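Long-range contacts in chloramphenicol acetyltransferase (Aliivibrio fischeri, PDB 6PXA), which probably transfers an acetyl group from acetyl-CoA to a hydroxyl of chloramphenicol, as a trimeric xenobiotic acetyltransferase of the hexapeptide-repeat family: residues S78-G89 with I130-P138; E67-S78 with R118-W129. One frame throughout, in Å; residues are numbered along the deposited sequence. Where two conformers were deposited one is given.

Interaction 1: residues S78-G89 with I130-P138; sequences SIASGATFMMAG and IGSEAMIMP
The Phe-85 ring meets two isoleucines of 130-138. At its edge, near the ring plane, Ile-130 CD1 comes from the opposite direction to 3.7 Å from Phe-85 CZ. Ile-136 lies alongside, pointing the same way, with its CB 3.7 Å from Phe-85 CD1 in an oblique approach. Leu-71 and Val-124 also touch this ring, which places it inside the coil of a left-handed parallel beta-helix.

Parallel bridges Ile-79 to Ile-130, Thr-84 to Met-135 and Phe-85 to Ile-136 stack one coil on the next. The bond from Met-86 N to Ile-136 O is nearly straight (174° at the hydrogen), and Met-86 CG packs on Met-135 SD at 3.8 Å. Type II turns Ala-80 to Ala-83 and Gly-131 to Ala-134 sit one above the other. Here Ser-132 OG, anti to the backbone N (chi1 -174°), donates to Ser-81 O at 2.7 Å, tilted 29° from the carbonyl plane; Glu-133 N adds a weak bond. The Glu-133 carboxylate forms salt bridges with Arg-151 and with Arg-48 of the second subunit, and a hydrogen bond with His-38.

Apolar side chains thus line the interior while hydroxyl and carbonyl satisfy each other at the corner, consistent with turns that also serve the trimer interface.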
loop_
_atom_site.group_PDB
_atom_site.type_symbol
_atom_site.label_atom_id
_atom_site.label_comp_id
_atom_site.label_asym_id
_atom_site.label_seq_id
_atom_site.Cartn_x
_atom_site.Cartn_y
_atom_site.Cartn_z
ATOM N N SER B 78 -19.157 -5.756 -1.929
ATOM C CA SER B 78 -18.348 -6.216 -0.800
ATOM C C SER B 78 -17.076 -5.397 -0.820
ATOM O O SER B 78 -16.280 -5.520 -1.754
ATOM C CB SER B 78 -18.028 -7.711 -0.900
ATOM O OG SER B 78 -19.224 -8.478 -0.843
ATOM N N ILE B 79 -16.892 -4.551 0.189
ATOM C CA ILE B 79 -15.745 -3.646 0.251
ATOM C C ILE B 79 -14.857 -4.062 1.424
ATOM O O ILE B 79 -15.237 -3.913 2.594
ATOM C CB ILE B 79 -16.180 -2.179 0.360
ATOM C CG1 ILE B 79 -17.048 -1.803 -0.854
ATOM C CG2 ILE B 79 -14.941 -1.292 0.455
ATOM C CD1 ILE B 79 -17.391 -0.323 -0.920
ATOM N N ALA B 80 -13.648 -4.542 1.122
ATOM C CA ALA B 80 -12.774 -5.073 2.165
ATOM C C ALA B 80 -11.951 -3.976 2.844
ATOM O O ALA B 80 -11.879 -2.829 2.381
ATOM C CB ALA B 80 -11.843 -6.154 1.597
ATOM N N SER B 81 -11.297 -4.357 3.945
ATOM C CA SER B 81 -10.675 -3.383 4.842
ATOM C C SER B 81 -9.622 -2.553 4.112
ATOM O O SER B 81 -8.861 -3.066 3.283
ATOM C CB SER B 81 -10.047 -4.096 6.034
ATOM O OG SER B 81 -9.726 -3.192 7.085
ATOM N N GLY B 82 -9.604 -1.253 4.400
ATOM C CA GLY B 82 -8.607 -0.371 3.834
ATOM C C GLY B 82 -8.774 -0.032 2.370
ATOM O O GLY B 82 -7.942 0.703 1.828
ATOM N N ALA B 83 -9.797 -0.546 1.702
ATOM C CA ALA B 83 -10.076 -0.086 0.352
ATOM C C ALA B 83 -10.315 1.427 0.362
ATOM O O ALA B 83 -10.851 1.986 1.322
ATOM C CB ALA B 83 -11.276 -0.842 -0.224
ATOM N N THR B 84 -9.835 2.105 -0.670
ATOM C CA THR B 84 -9.768 3.562 -0.666
ATOM C C THR B 84 -10.339 4.114 -1.962
ATOM O O THR B 84 -9.965 3.664 -3.059
ATOM C CB THR B 84 -8.321 4.046 -0.474
ATOM O OG1 THR B 84 -7.852 3.629 0.819
ATOM C CG2 THR B 84 -8.261 5.560 -0.536
ATOM N N PHE B 85 -11.261 5.068 -1.827
ATOM C CA PHE B 85 -11.802 5.848 -2.939
ATOM C C PHE B 85 -11.213 7.252 -2.883
ATOM O O PHE B 85 -11.471 8.016 -1.942
ATOM C CB PHE B 85 -13.326 5.880 -2.883
ATOM C CG PHE B 85 -13.936 4.506 -2.942
ATOM C CD1 PHE B 85 -14.162 3.890 -4.165
ATOM C CD2 PHE B 85 -14.233 3.818 -1.775
ATOM C CE1 PHE B 85 -14.701 2.614 -4.219
ATOM C CE2 PHE B 85 -14.765 2.539 -1.817
ATOM C CZ PHE B 85 -15.006 1.941 -3.058
ATOM N N MET B 86 -10.413 7.589 -3.875
ATOM C CA MET B 86 -9.799 8.912 -3.902
ATOM C C MET B 86 -10.731 9.881 -4.617
ATOM O O MET B 86 -11.040 9.686 -5.796
ATOM C CB MET B 86 -8.441 8.854 -4.586
ATOM C CG MET B 86 -7.448 7.923 -3.835
ATOM S SD MET B 86 -6.847 8.519 -2.271
ATOM C CE MET B 86 -5.585 9.657 -2.866
ATOM N N MET B 87 -11.191 10.911 -3.904
ATOM C CA MET B 87 -12.099 11.865 -4.511
ATOM C C MET B 87 -11.331 13.158 -4.755
ATOM O O MET B 87 -10.103 13.191 -4.623
ATOM C CB MET B 87 -13.337 12.028 -3.637
ATOM C CG MET B 87 -14.114 10.696 -3.392
ATOM S SD MET B 87 -14.519 9.785 -4.903
ATOM C CE MET B 87 -15.843 10.831 -5.581
ATOM N N ALA B 88 -12.063 14.213 -5.151
ATOM C CA ALA B 88 -11.539 15.565 -5.376
ATOM C C ALA B 88 -10.630 15.666 -6.597
ATOM O O ALA B 88 -9.784 16.568 -6.668
ATOM C CB ALA B 88 -10.811 16.112 -4.139
ATOM N N GLY B 89 -10.812 14.791 -7.580
ATOM C CA GLY B 89 -10.133 14.979 -8.860
ATOM C C GLY B 89 -8.642 15.161 -8.726
ATOM O O GLY B 89 -7.960 14.420 -8.004
ATOM N N ILE B 130 -14.414 -5.646 -3.788
ATOM C CA ILE B 130 -13.226 -4.784 -3.794
ATOM C C ILE B 130 -12.312 -5.242 -2.665
ATOM O O ILE B 130 -12.611 -5.038 -1.480
ATOM C CB ILE B 130 -13.577 -3.289 -3.656
ATOM C CG1 ILE B 130 -14.508 -2.842 -4.795
ATOM C CG2 ILE B 130 -12.303 -2.423 -3.604
ATOM C CD1 ILE B 130 -14.897 -1.397 -4.735
ATOM N N GLY B 131 -11.187 -5.835 -3.035
ATOM C CA GLY B 131 -10.286 -6.422 -2.069
ATOM C C GLY B 131 -9.586 -5.397 -1.197
ATOM O O GLY B 131 -9.645 -4.171 -1.402
ATOM N N SER B 132 -8.855 -5.939 -0.217
ATOM C CA SER B 132 -8.296 -5.128 0.852
ATOM C C SER B 132 -7.229 -4.197 0.297
ATOM O O SER B 132 -6.400 -4.600 -0.519
ATOM C CB SER B 132 -7.705 -6.009 1.948
ATOM O OG SER B 132 -7.295 -5.210 3.059
ATOM N N GLU B 133 -7.300 -2.930 0.696
ATOM C CA GLU B 133 -6.261 -1.942 0.403
ATOM C C GLU B 133 -6.141 -1.645 -1.086
ATOM O O GLU B 133 -5.146 -1.043 -1.542
ATOM C CB GLU B 133 -4.905 -2.404 1.002
ATOM C CG GLU B 133 -4.923 -2.340 2.521
ATOM C CD GLU B 133 -3.574 -2.626 3.176
ATOM O OE1 GLU B 133 -3.609 -2.986 4.352
ATOM O OE2 GLU B 133 -2.512 -2.471 2.539
ATOM N N ALA B 134 -7.165 -1.984 -1.864
ATOM C CA ALA B 134 -7.209 -1.494 -3.224
ATOM C C ALA B 134 -7.433 0.012 -3.171
ATOM O O ALA B 134 -7.990 0.544 -2.202
ATOM C CB ALA B 134 -8.321 -2.181 -4.031
ATOM N N MET B 135 -6.909 0.708 -4.167
ATOM C CA MET B 135 -7.094 2.147 -4.276
ATOM C C MET B 135 -7.754 2.477 -5.601
ATOM O O MET B 135 -7.199 2.171 -6.666
ATOM C CB MET B 135 -5.775 2.896 -4.146
ATOM C CG MET B 135 -5.993 4.319 -3.665
ATOM S SD MET B 135 -4.548 5.391 -3.828
ATOM C CE MET B 135 -3.971 5.352 -2.124
ATOM N N ILE B 136 -8.903 3.143 -5.521
ATOM C CA ILE B 136 -9.746 3.509 -6.664
ATOM C C ILE B 136 -9.545 5.002 -6.943
ATOM O O ILE B 136 -9.912 5.852 -6.122
ATOM C CB ILE B 136 -11.222 3.214 -6.375
ATOM C CG1 ILE B 136 -11.410 1.783 -5.879
ATOM C CG2 ILE B 136 -12.053 3.417 -7.615
ATOM C CD1 ILE B 136 -10.974 0.770 -6.893
ATOM N N MET B 137 -8.953 5.329 -8.086
ATOM C CA MET B 137 -8.582 6.710 -8.383
ATOM C C MET B 137 -9.780 7.486 -8.939
ATOM O O MET B 137 -10.803 6.893 -9.291
ATOM C CB MET B 137 -7.401 6.720 -9.349
ATOM C CG MET B 137 -6.122 6.028 -8.822
ATOM S SD MET B 137 -5.384 6.808 -7.406
ATOM C CE MET B 137 -6.345 6.191 -6.171
ATOM N N PRO B 138 -9.699 8.832 -9.002
ATOM C CA PRO B 138 -10.891 9.623 -9.373
ATOM C C PRO B 138 -11.401 9.311 -10.765
ATOM O O PRO B 138 -10.633 9.023 -11.685
ATOM C CB PRO B 138 -10.407 11.078 -9.289
ATOM C CG PRO B 138 -9.181 11.027 -8.333
ATOM C CD PRO B 138 -8.552 9.695 -8.633
HETATM O O HOH W 1 -12.332 7.483 -6.429
#

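Interaction 2: residues E67-S78 with R118-W129; sequences EVDKLRIGKFCS and RAGDTIVGNDVW
Glu-67, poorly ordered at the surface, crosses Arg-118 at the outer end of the contact and makes a long salt bridge from OE1 to Arg-118 NH1 (3.7 Å). Asp-69 is held more closely. Its OD2 takes the N-H of Ala-119 on the syn side at 2.8 Å, while OD1 receives weak bonds from Gly-120 N and from Arg-118 NE, the latter part of a salt bridge at the guanidinium edge.

At Lys-70 the backbone N donates to Asp-121 OD1 over 2.9 Å, from above the carboxylate plane. With Leu-71 the strand begins: Leu-71 to Ile-73 pair in parallel with Thr-122 to Val-124, the strand axes 4.7 Å apart and 5° from parallel. Arg-72 grips the other oxygen of Asp-121 side-on; its NE (2.8 Å) and NH1 (2.9 Å) both reach OD2 on its anti side, with OD2 in the guanidinium plane and the two flat groups 87° apart. CD1 of Ile-123 lies over one face of that guanidinium. Ile-73 lies beside Val-124, inside the coil.

Past the strand, Asn-126 lies alongside Lys-75, and its OD1 accepts Lys-75 N in an almost straight bond (177°). A water joins Phe-76 O to Ser-78 OG. Cys-77 SG packs on Val-128 CB at 3.8 Å and accepts a weak bond from Val-128 N. Finally, Ser-78 N donates to Val-128 O over 2.8 Å.

Side-chain acceptors of Asp-121 and Asn-126 thus extend the backbone ladder beyond either end of the paired strands. Two donors on one Asp-121 oxygen, with a third on the other, would probably favour its charged form and fix the carboxylate's rotation.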
loop_
_atom_site.group_PDB
_atom_site.type_symbol
_atom_site.label_atom_id
_atom_site.label_comp_id
_atom_site.label_asym_id
_atom_site.label_seq_id
_atom_site.Cartn_x
_atom_site.Cartn_y
_atom_site.Cartn_z
ATOM N N GLU B 67 -20.698 22.205 -7.468
ATOM C CA GLU B 67 -20.796 20.749 -7.513
ATOM C C GLU B 67 -19.414 20.110 -7.532
ATOM O O GLU B 67 -18.476 20.636 -8.137
ATOM C CB GLU B 67 -21.589 20.294 -8.742
ATOM C CG GLU B 67 -23.073 20.689 -8.756
ATOM C CD GLU B 67 -23.672 20.645 -10.162
ATOM O OE1 GLU B 67 -22.889 20.585 -11.135
ATOM O OE2 GLU B 67 -24.919 20.672 -10.299
ATOM N N VAL B 68 -19.300 18.972 -6.858
ATOM C CA VAL B 68 -18.065 18.187 -6.788
ATOM C C VAL B 68 -18.325 16.785 -7.337
ATOM O O VAL B 68 -19.472 16.367 -7.517
ATOM C CB VAL B 68 -17.509 18.097 -5.352
ATOM C CG1 VAL B 68 -17.107 19.478 -4.837
ATOM C CG2 VAL B 68 -18.520 17.434 -4.428
ATOM N N ASP B 69 -17.228 16.052 -7.588
ATOM C CA ASP B 69 -17.339 14.656 -8.001
ATOM C C ASP B 69 -17.990 13.822 -6.898
ATOM O O ASP B 69 -17.683 13.964 -5.710
ATOM C CB ASP B 69 -15.951 14.082 -8.362
ATOM C CG ASP B 69 -15.345 14.755 -9.596
ATOM O OD1 ASP B 69 -16.105 15.145 -10.523
ATOM O OD2 ASP B 69 -14.110 14.979 -9.622
ATOM N N LYS B 70 -18.921 12.965 -7.289
ATOM C CA LYS B 70 -19.664 12.153 -6.344
ATOM C C LYS B 70 -19.168 10.709 -6.409
ATOM O O LYS B 70 -18.600 10.263 -7.412
ATOM C CB LYS B 70 -21.169 12.230 -6.619
ATOM C CG LYS B 70 -21.804 13.581 -6.212
ATOM C CD LYS B 70 -23.250 13.706 -6.624
ATOM C CE LYS B 70 -23.626 15.206 -6.697
ATOM N NZ LYS B 70 -24.994 15.463 -7.239
ATOM N N LEU B 71 -19.389 9.979 -5.317
ATOM C CA LEU B 71 -19.047 8.562 -5.216
ATOM C C LEU B 71 -20.354 7.767 -5.175
ATOM O O LEU B 71 -21.142 7.905 -4.238
ATOM C CB LEU B 71 -18.192 8.292 -3.976
ATOM C CG LEU B 71 -18.064 6.806 -3.615
ATOM C CD1 LEU B 71 -17.337 6.049 -4.715
ATOM C CD2 LEU B 71 -17.402 6.596 -2.258
ATOM N N ARG B 72 -20.591 6.940 -6.190
ATOM C CA ARG B 72 -21.826 6.174 -6.277
ATOM C C ARG B 72 -21.486 4.688 -6.260
ATOM O O ARG B 72 -20.693 4.219 -7.085
ATOM C CB ARG B 72 -22.615 6.546 -7.535
ATOM C CG ARG B 72 -22.743 8.028 -7.787
ATOM C CD ARG B 72 -23.799 8.255 -8.893
ATOM N NE ARG B 72 -23.311 9.069 -10.005
ATOM C CZ ARG B 72 -23.629 8.854 -11.287
ATOM N NH1 ARG B 72 -23.144 9.642 -12.239
ATOM N NH2 ARG B 72 -24.413 7.836 -11.626
ATOM N N ILE B 73 -22.079 3.956 -5.318
ATOM C CA ILE B 73 -21.823 2.531 -5.132
ATOM C C ILE B 73 -23.148 1.788 -5.259
ATOM O O ILE B 73 -24.188 2.252 -4.769
ATOM C CB ILE B 73 -21.153 2.259 -3.771
ATOM C CG1 ILE B 73 -19.746 2.868 -3.742
ATOM C CG2 ILE B 73 -21.094 0.775 -3.495
ATOM C CD1 ILE B 73 -19.122 2.961 -2.346
ATOM N N GLY B 74 -23.111 0.666 -5.972
ATOM C CA GLY B 74 -24.300 -0.089 -6.282
ATOM C C GLY B 74 -24.745 -0.948 -5.124
ATOM O O GLY B 74 -24.425 -0.700 -3.960
ATOM N N LYS B 75 -25.554 -1.946 -5.461
ATOM C CA LYS B 75 -26.086 -2.904 -4.510
ATOM C C LYS B 75 -25.188 -4.130 -4.442
ATOM O O LYS B 75 -24.512 -4.482 -5.413
ATOM C CB LYS B 75 -27.491 -3.335 -4.917
ATOM C CG LYS B 75 -28.478 -2.187 -5.063
ATOM C CD LYS B 75 -29.740 -2.666 -5.754
ATOM C CE LYS B 75 -30.745 -1.569 -5.921
ATOM N NZ LYS B 75 -32.008 -2.103 -6.542
ATOM N N PHE B 76 -25.197 -4.783 -3.282
ATOM C CA PHE B 76 -24.583 -6.095 -3.132
ATOM C C PHE B 76 -23.074 -6.047 -3.342
ATOM O O PHE B 76 -22.478 -6.996 -3.868
ATOM C CB PHE B 76 -25.228 -7.090 -4.087
ATOM C CG PHE B 76 -26.652 -7.421 -3.730
ATOM C CD1 PHE B 76 -26.944 -8.070 -2.554
ATOM C CD2 PHE B 76 -27.703 -7.054 -4.558
ATOM C CE1 PHE B 76 -28.264 -8.378 -2.213
ATOM C CE2 PHE B 76 -29.024 -7.369 -4.221
ATOM C CZ PHE B 76 -29.297 -8.022 -3.048
ATOM N N CYS B 77 -22.452 -4.939 -2.951
ATOM C CA CYS B 77 -21.016 -4.783 -3.086
ATOM C C CYS B 77 -20.330 -5.168 -1.788
ATOM O O CYS B 77 -20.857 -4.951 -0.693
ATOM C CB CYS B 77 -20.635 -3.348 -3.466
ATOM S SG CYS B 77 -21.069 -2.941 -5.148
ATOM N N SER B 78 -19.157 -5.756 -1.929
ATOM C CA SER B 78 -18.348 -6.216 -0.800
ATOM C C SER B 78 -17.076 -5.397 -0.820
ATOM O O SER B 78 -16.280 -5.520 -1.754
ATOM C CB SER B 78 -18.028 -7.711 -0.900
ATOM O OG SER B 78 -19.224 -8.478 -0.843
ATOM N N ARG B 118 -12.524 18.808 -12.045
ATOM C CA ARG B 118 -13.289 17.616 -11.738
ATOM C C ARG B 118 -12.851 16.467 -12.637
ATOM O O ARG B 118 -12.431 16.664 -13.782
ATOM C CB ARG B 118 -14.788 17.888 -11.907
ATOM C CG ARG B 118 -15.351 18.753 -10.803
ATOM C CD ARG B 118 -16.763 19.125 -11.057
ATOM N NE ARG B 118 -17.716 18.012 -11.006
ATOM C CZ ARG B 118 -19.009 18.203 -11.272
ATOM N NH1 ARG B 118 -19.415 19.418 -11.585
ATOM N NH2 ARG B 118 -19.889 17.218 -11.238
ATOM N N ALA B 119 -12.939 15.255 -12.096
ATOM C CA ALA B 119 -12.647 14.059 -12.859
ATOM C C ALA B 119 -13.905 13.302 -13.232
ATOM O O ALA B 119 -13.825 12.318 -13.976
ATOM C CB ALA B 119 -11.715 13.138 -12.062
ATOM N N GLY B 120 -15.059 13.751 -12.752
ATOM C CA GLY B 120 -16.290 13.013 -12.901
ATOM C C GLY B 120 -16.497 12.082 -11.730
ATOM O O GLY B 120 -15.588 11.812 -10.930
ATOM N N ASP B 121 -17.714 11.552 -11.645
ATOM C CA ASP B 121 -18.074 10.676 -10.536
ATOM C C ASP B 121 -17.274 9.369 -10.538
ATOM O O ASP B 121 -16.905 8.833 -11.587
ATOM C CB ASP B 121 -19.564 10.326 -10.595
ATOM C CG ASP B 121 -20.475 11.521 -10.286
ATOM O OD1 ASP B 121 -19.981 12.629 -9.928
ATOM O OD2 ASP B 121 -21.716 11.331 -10.370
ATOM N N THR B 122 -17.026 8.854 -9.341
ATOM C CA THR B 122 -16.545 7.484 -9.163
ATOM C C THR B 122 -17.769 6.590 -9.003
ATOM O O THR B 122 -18.582 6.801 -8.097
ATOM C CB THR B 122 -15.616 7.367 -7.962
ATOM O OG1 THR B 122 -14.453 8.165 -8.209
ATOM C CG2 THR B 122 -15.162 5.928 -7.774
ATOM N N ILE B 123 -17.930 5.637 -9.913
ATOM C CA ILE B 123 -19.090 4.765 -9.927
ATOM C C ILE B 123 -18.605 3.343 -9.734
ATOM O O ILE B 123 -17.765 2.865 -10.504
ATOM C CB ILE B 123 -19.873 4.893 -11.236
ATOM C CG1 ILE B 123 -20.239 6.356 -11.483
ATOM C CG2 ILE B 123 -21.127 4.049 -11.164
ATOM C CD1 ILE B 123 -20.918 6.612 -12.816
ATOM N N VAL B 124 -19.156 2.669 -8.730
ATOM C CA VAL B 124 -19.012 1.227 -8.560
ATOM C C VAL B 124 -20.374 0.586 -8.815
ATOM O O VAL B 124 -21.375 0.948 -8.178
ATOM C CB VAL B 124 -18.462 0.869 -7.173
ATOM C CG1 VAL B 124 -18.280 -0.650 -7.062
ATOM C CG2 VAL B 124 -17.124 1.574 -6.940
ATOM N N GLY B 125 -20.423 -0.337 -9.778
ATOM C CA GLY B 125 -21.665 -0.985 -10.149
ATOM C C GLY B 125 -22.109 -1.979 -9.092
ATOM O O GLY B 125 -21.650 -1.924 -7.950
ATOM N N ASN B 126 -22.975 -2.911 -9.470
ATOM C CA ASN B 126 -23.592 -3.846 -8.541
ATOM C C ASN B 126 -22.802 -5.144 -8.503
ATOM O O ASN B 126 -22.178 -5.538 -9.491
ATOM C CB ASN B 126 -25.034 -4.140 -8.955
ATOM C CG ASN B 126 -25.838 -2.877 -9.124
ATOM O OD1 ASN B 126 -26.298 -2.304 -8.147
ATOM N ND2 ASN B 126 -25.987 -2.420 -10.365
ATOM N N ASP B 127 -22.844 -5.804 -7.346
ATOM C CA ASP B 127 -22.204 -7.096 -7.159
ATOM C C ASP B 127 -20.694 -7.000 -7.407
ATOM O O ASP B 127 -20.101 -7.829 -8.097
ATOM C CB ASP B 127 -22.845 -8.154 -8.060
ATOM C CG ASP B 127 -22.272 -9.555 -7.799
ATOM O OD1 ASP B 127 -22.093 -9.902 -6.613
ATOM O OD2 ASP B 127 -21.971 -10.285 -8.764
ATOM N N VAL B 128 -20.072 -5.965 -6.849
ATOM C CA VAL B 128 -18.638 -5.729 -7.026
ATOM C C VAL B 128 -17.925 -6.012 -5.723
ATOM O O VAL B 128 -18.351 -5.555 -4.654
ATOM C CB VAL B 128 -18.360 -4.292 -7.523
ATOM C CG1 VAL B 128 -16.855 -3.984 -7.500
ATOM C CG2 VAL B 128 -18.910 -4.104 -8.916
ATOM N N TRP B 129 -16.882 -6.838 -5.804
ATOM C CA TRP B 129 -16.043 -7.217 -4.675
ATOM C C TRP B 129 -14.731 -6.454 -4.797
ATOM O O TRP B 129 -14.031 -6.584 -5.806
ATOM C CB TRP B 129 -15.803 -8.726 -4.696
ATOM C CG TRP B 129 -14.897 -9.274 -3.636
ATOM C CD1 TRP B 129 -14.635 -8.749 -2.402
ATOM C CD2 TRP B 129 -14.147 -10.485 -3.727
ATOM N NE1 TRP B 129 -13.742 -9.559 -1.719
ATOM C CE2 TRP B 129 -13.440 -10.635 -2.511
ATOM C CE3 TRP B 129 -13.994 -11.454 -4.723
ATOM C CZ2 TRP B 129 -12.591 -11.709 -2.271
ATOM C CZ3 TRP B 129 -13.143 -12.524 -4.475
ATOM C CH2 TRP B 129 -12.456 -12.633 -3.265
HETATM O O HOH W 2 -19.879 -8.505 -3.613
#

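In the fold
Both interactions join the same two successive coils of the left-handed beta-helix, on different sides of its roughly triangular section: interaction 2 holds strand 71-73 to strand 122-124, and interaction 1 takes over from Ser-78, which they share, pairing strand 78-80 with 129-130 and then 84-86 with 135-136. Their centres lie 10 Å apart, and they meet inside the coil, where Met-87 CE packs 3.4 Å from Lys-70 O. Interaction 1 is buried, with apolar packing and backbone bonds. Interaction 2 is partly exposed, and salt bridges of Asp-69 and Asp-121 supplement its ladder. The second subunit touches both, and the third also reaches interaction 1.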